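Local coordinates for aminotransferase, class V family protein (Trichomonas vaginalis, PDB 5F8V) that probably catalyses the pyridoxal-phosphate-dependent transfer of the amino group of O-phospho-L-serine to 2-oxoglutarate, giving 3-phosphooxypyruvate and L-glutamate, in serine biosynthesis, at residues K94-L99 against D147-Y152. Residues are numbered along the deposited sequence; the frame is centred on the assembly and turned at random.
Sequences KAVDYL and DAAYFY
Ala95 pairs with Ala148, Asp97 with Phe151 and Tyr98 with Tyr152 between neighbouring parallel strands, their short axes 27° apart, in the mixed sheet of a class-V aminotransferase fold. The register slips by one residue between the first two pairs, a beta bulge that illustrates how a parallel ladder absorbs one extra residue, here on 147-152: Ala149 N donates to Ala95 O, and the regular ladder then runs from Asp97 N to Tyr150 O and from Tyr152 N to Asp97 O at 2.7 Å. On the side covered by helices 78-89 and 103-115, three tyrosines cluster. Tyr150 turns its edge to the face of Tyr98 in an offset edge-to-face pair, planes at 78°, and Val96 CG1 lies over a face of the Tyr150 ring, 3.9 Å from its centroid. Tyr152 sets its CB over the Tyr98 ring, while Tyr98 CE1 comes within 3.4 Å of Tyr152 CG. On the opposite face, with Ala95 and Asp97, Phe151 brings CZ to 3.6 Å from Leu99 CB. The Asp97 carboxylate reaches Ser145 and Asn123 through OD1, and a water donates to its OD2. Tyr150 CG sits between its backbone N and carbonyl carbon (chi1 53°); at the ring's far end Tyr150 OH donates to Tyr98 OH at 2.7 Å.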
ATOM      1  N   LYS A  94      16.853  -9.235  24.994  1.00 22.64           N
ATOM      2  CA  LYS A  94      15.803  -9.498  25.976  1.00 23.60           C
ATOM      3  C   LYS A  94      14.950  -8.264  26.294  1.00 23.05           C
ATOM      4  O   LYS A  94      14.011  -8.355  27.090  1.00 21.92           O
ATOM      5  CB  LYS A  94      16.418 -10.067  27.263  1.00 25.32           C
ATOM      6  CG  LYS A  94      17.242 -11.342  27.071  1.00 27.28           C
ATOM      7  CD  LYS A  94      16.445 -12.458  26.403  1.00 29.20           C
ATOM      8  CE  LYS A  94      17.182 -13.795  26.379  1.00 31.34           C
ATOM      9  NZ  LYS A  94      18.004 -13.968  25.148  1.00 31.97           N
ATOM     10  N   ALA A  95      15.261  -7.123  25.672  1.00 22.30           N
ATOM     11  CA  ALA A  95      14.519  -5.889  25.920  1.00 21.99           C
ATOM     12  C   ALA A  95      14.451  -4.975  24.701  1.00 21.12           C
ATOM     13  O   ALA A  95      15.276  -5.074  23.793  1.00 20.95           O
ATOM     14  CB  ALA A  95      15.131  -5.141  27.099  1.00 22.32           C
ATOM     15  N   VAL A  96      13.438  -4.106  24.697  1.00 19.73           N
ATOM     16  CA  VAL A  96      13.334  -3.007  23.738  1.00 19.03           C
ATOM     17  C   VAL A  96      12.899  -1.739  24.466  1.00 18.88           C
ATOM     18  O   VAL A  96      12.067  -1.796  25.378  1.00 18.37           O
ATOM     19  CB  VAL A  96      12.345  -3.303  22.588  1.00 18.48           C
ATOM     20  CG1 VAL A  96      12.913  -4.364  21.659  1.00 17.88           C
ATOM     21  CG2 VAL A  96      10.961  -3.696  23.116  1.00 18.50           C
ATOM     22  N   ASP A  97      13.467  -0.604  24.056  1.00 18.47           N
ATOM     23  CA  ASP A  97      13.156   0.692  24.662  1.00 17.91           C
ATOM     24  C   ASP A  97      12.338   1.579  23.715  1.00 17.50           C
ATOM     25  O   ASP A  97      12.712   1.777  22.545  1.00 17.32           O
ATOM     26  CB  ASP A  97      14.443   1.395  25.108  1.00 18.06           C
ATOM     27  CG  ASP A  97      14.982   0.866  26.463  1.00 18.43           C
ATOM     28  OD1 ASP A  97      14.202   0.310  27.266  1.00 18.22           O
ATOM     29  OD2 ASP A  97      16.192   1.015  26.741  1.00 18.42           O
ATOM     30  N   TYR A  98      11.224   2.092  24.243  1.00 16.44           N
ATOM     31  CA  TYR A  98      10.331   3.024  23.548  1.00 16.20           C
ATOM     32  C   TYR A  98      10.229   4.313  24.357  1.00 16.41           C
ATOM     33  O   TYR A  98       9.862   4.275  25.528  1.00 16.46           O
ATOM     34  CB  TYR A  98       8.945   2.389  23.380  1.00 15.60           C
ATOM     35  CG  TYR A  98       8.892   1.374  22.259  1.00 15.10           C
ATOM     36  CD1 TYR A  98       8.390   1.722  21.009  1.00 14.90           C
ATOM     37  CD2 TYR A  98       9.370   0.072  22.435  1.00 15.15           C
ATOM     38  CE1 TYR A  98       8.353   0.816  19.969  1.00 15.17           C
ATOM     39  CE2 TYR A  98       9.339  -0.852  21.390  1.00 15.08           C
ATOM     40  CZ  TYR A  98       8.828  -0.471  20.161  1.00 14.95           C
ATOM     41  OH  TYR A  98       8.781  -1.346  19.113  1.00 15.02           O
ATOM     42  N   LEU A  99      10.596   5.442  23.752  1.00 16.72           N
ATOM     43  CA  LEU A  99      10.353   6.754  24.360  1.00 16.65           C
ATOM     44  C   LEU A  99       9.056   7.283  23.761  1.00 16.63           C
ATOM     45  O   LEU A  99       8.978   7.524  22.553  1.00 16.47           O
ATOM     46  CB  LEU A  99      11.502   7.723  24.094  1.00 16.52           C
ATOM     47  CG  LEU A  99      11.286   9.171  24.574  1.00 16.47           C
ATOM     48  CD1 LEU A  99      11.398   9.284  26.079  1.00 16.41           C
ATOM     49  CD2 LEU A  99      12.252  10.129  23.893  1.00 16.37           C
ATOM     50  N   ASP A 147      19.811  -4.794  28.123  1.00 27.89           N
ATOM     51  CA  ASP A 147      20.116  -5.488  26.869  1.00 26.88           C
ATOM     52  C   ASP A 147      19.112  -5.070  25.789  1.00 24.24           C
ATOM     53  O   ASP A 147      18.459  -5.907  25.178  1.00 24.28           O
ATOM     54  CB  ASP A 147      20.092  -7.009  27.107  1.00 27.04           C
ATOM     55  CG  ASP A 147      20.580  -7.805  25.905  1.00 28.08           C
ATOM     56  OD1 ASP A 147      21.604  -7.430  25.294  1.00 28.98           O
ATOM     57  OD2 ASP A 147      19.927  -8.812  25.570  1.00 29.37           O
ATOM     58  N   ALA A 148      19.004  -3.761  25.561  1.00 22.54           N
ATOM     59  CA  ALA A 148      18.005  -3.210  24.639  1.00 20.63           C
ATOM     60  C   ALA A 148      18.407  -3.416  23.177  1.00 19.06           C
ATOM     61  O   ALA A 148      19.518  -3.088  22.781  1.00 18.45           O
ATOM     62  CB  ALA A 148      17.771  -1.736  24.926  1.00 20.71           C
ATOM     63  N   ALA A 149      17.487  -3.965  22.387  1.00 18.01           N
ATOM     64  CA  ALA A 149      17.710  -4.211  20.966  1.00 17.31           C
ATOM     65  C   ALA A 149      17.760  -2.903  20.179  1.00 17.26           C
ATOM     66  O   ALA A 149      18.455  -2.802  19.154  1.00 16.88           O
ATOM     67  CB  ALA A 149      16.615  -5.115  20.406  1.00 17.62           C
ATOM     68  N   TYR A 150      17.000  -1.919  20.655  1.00 16.69           N
ATOM     69  CA  TYR A 150      16.947  -0.606  20.042  1.00 16.06           C
ATOM     70  C   TYR A 150      16.283   0.398  20.983  1.00 15.98           C
ATOM     71  O   TYR A 150      15.717   0.020  22.023  1.00 15.53           O
ATOM     72  CB  TYR A 150      16.200  -0.669  18.692  1.00 16.07           C
ATOM     73  CG  TYR A 150      14.810  -1.294  18.724  1.00 15.97           C
ATOM     74  CD1 TYR A 150      14.581  -2.570  18.205  1.00 16.17           C
ATOM     75  CD2 TYR A 150      13.712  -0.588  19.228  1.00 15.91           C
ATOM     76  CE1 TYR A 150      13.309  -3.139  18.218  1.00 16.09           C
ATOM     77  CE2 TYR A 150      12.442  -1.144  19.249  1.00 16.06           C
ATOM     78  CZ  TYR A 150      12.242  -2.414  18.737  1.00 16.13           C
ATOM     79  OH  TYR A 150      10.982  -2.950  18.760  1.00 16.15           O
ATOM     80  N   PHE A 151      16.389   1.671  20.608  1.00 15.42           N
ATOM     81  CA  PHE A 151      15.721   2.784  21.264  1.00 14.99           C
ATOM     82  C   PHE A 151      14.783   3.384  20.216  1.00 14.75           C
ATOM     83  O   PHE A 151      15.243   3.985  19.243  1.00 14.79           O
ATOM     84  CB  PHE A 151      16.743   3.821  21.732  1.00 14.79           C
ATOM     85  CG  PHE A 151      16.143   4.991  22.460  1.00 14.69           C
ATOM     86  CD1 PHE A 151      16.094   5.011  23.852  1.00 15.02           C
ATOM     87  CD2 PHE A 151      15.638   6.084  21.757  1.00 14.40           C
ATOM     88  CE1 PHE A 151      15.554   6.096  24.525  1.00 14.84           C
ATOM     89  CE2 PHE A 151      15.091   7.163  22.419  1.00 14.41           C
ATOM     90  CZ  PHE A 151      15.049   7.172  23.809  1.00 14.73           C
ATOM     91  N   TYR A 152      13.482   3.192  20.403  1.00 14.18           N
ATOM     92  CA  TYR A 152      12.477   3.659  19.450  1.00 13.80           C
ATOM     93  C   TYR A 152      11.930   5.007  19.886  1.00 13.28           C
ATOM     94  O   TYR A 152      11.642   5.203  21.069  1.00 13.27           O
ATOM     95  CB  TYR A 152      11.332   2.651  19.338  1.00 13.63           C
ATOM     96  CG  TYR A 152      10.269   3.052  18.339  1.00 13.49           C
ATOM     97  CD1 TYR A 152       9.306   4.022  18.652  1.00 13.38           C
ATOM     98  CD2 TYR A 152      10.221   2.467  17.073  1.00 13.55           C
ATOM     99  CE1 TYR A 152       8.347   4.402  17.735  1.00 13.23           C
ATOM    100  CE2 TYR A 152       9.253   2.835  16.155  1.00 13.19           C
ATOM    101  CZ  TYR A 152       8.324   3.797  16.495  1.00 12.99           C
ATOM    102  OH  TYR A 152       7.375   4.162  15.593  1.00 12.90           O
TER
HETATM  103  O   HOH W   1      17.645   1.563  24.177  1.00 17.65           O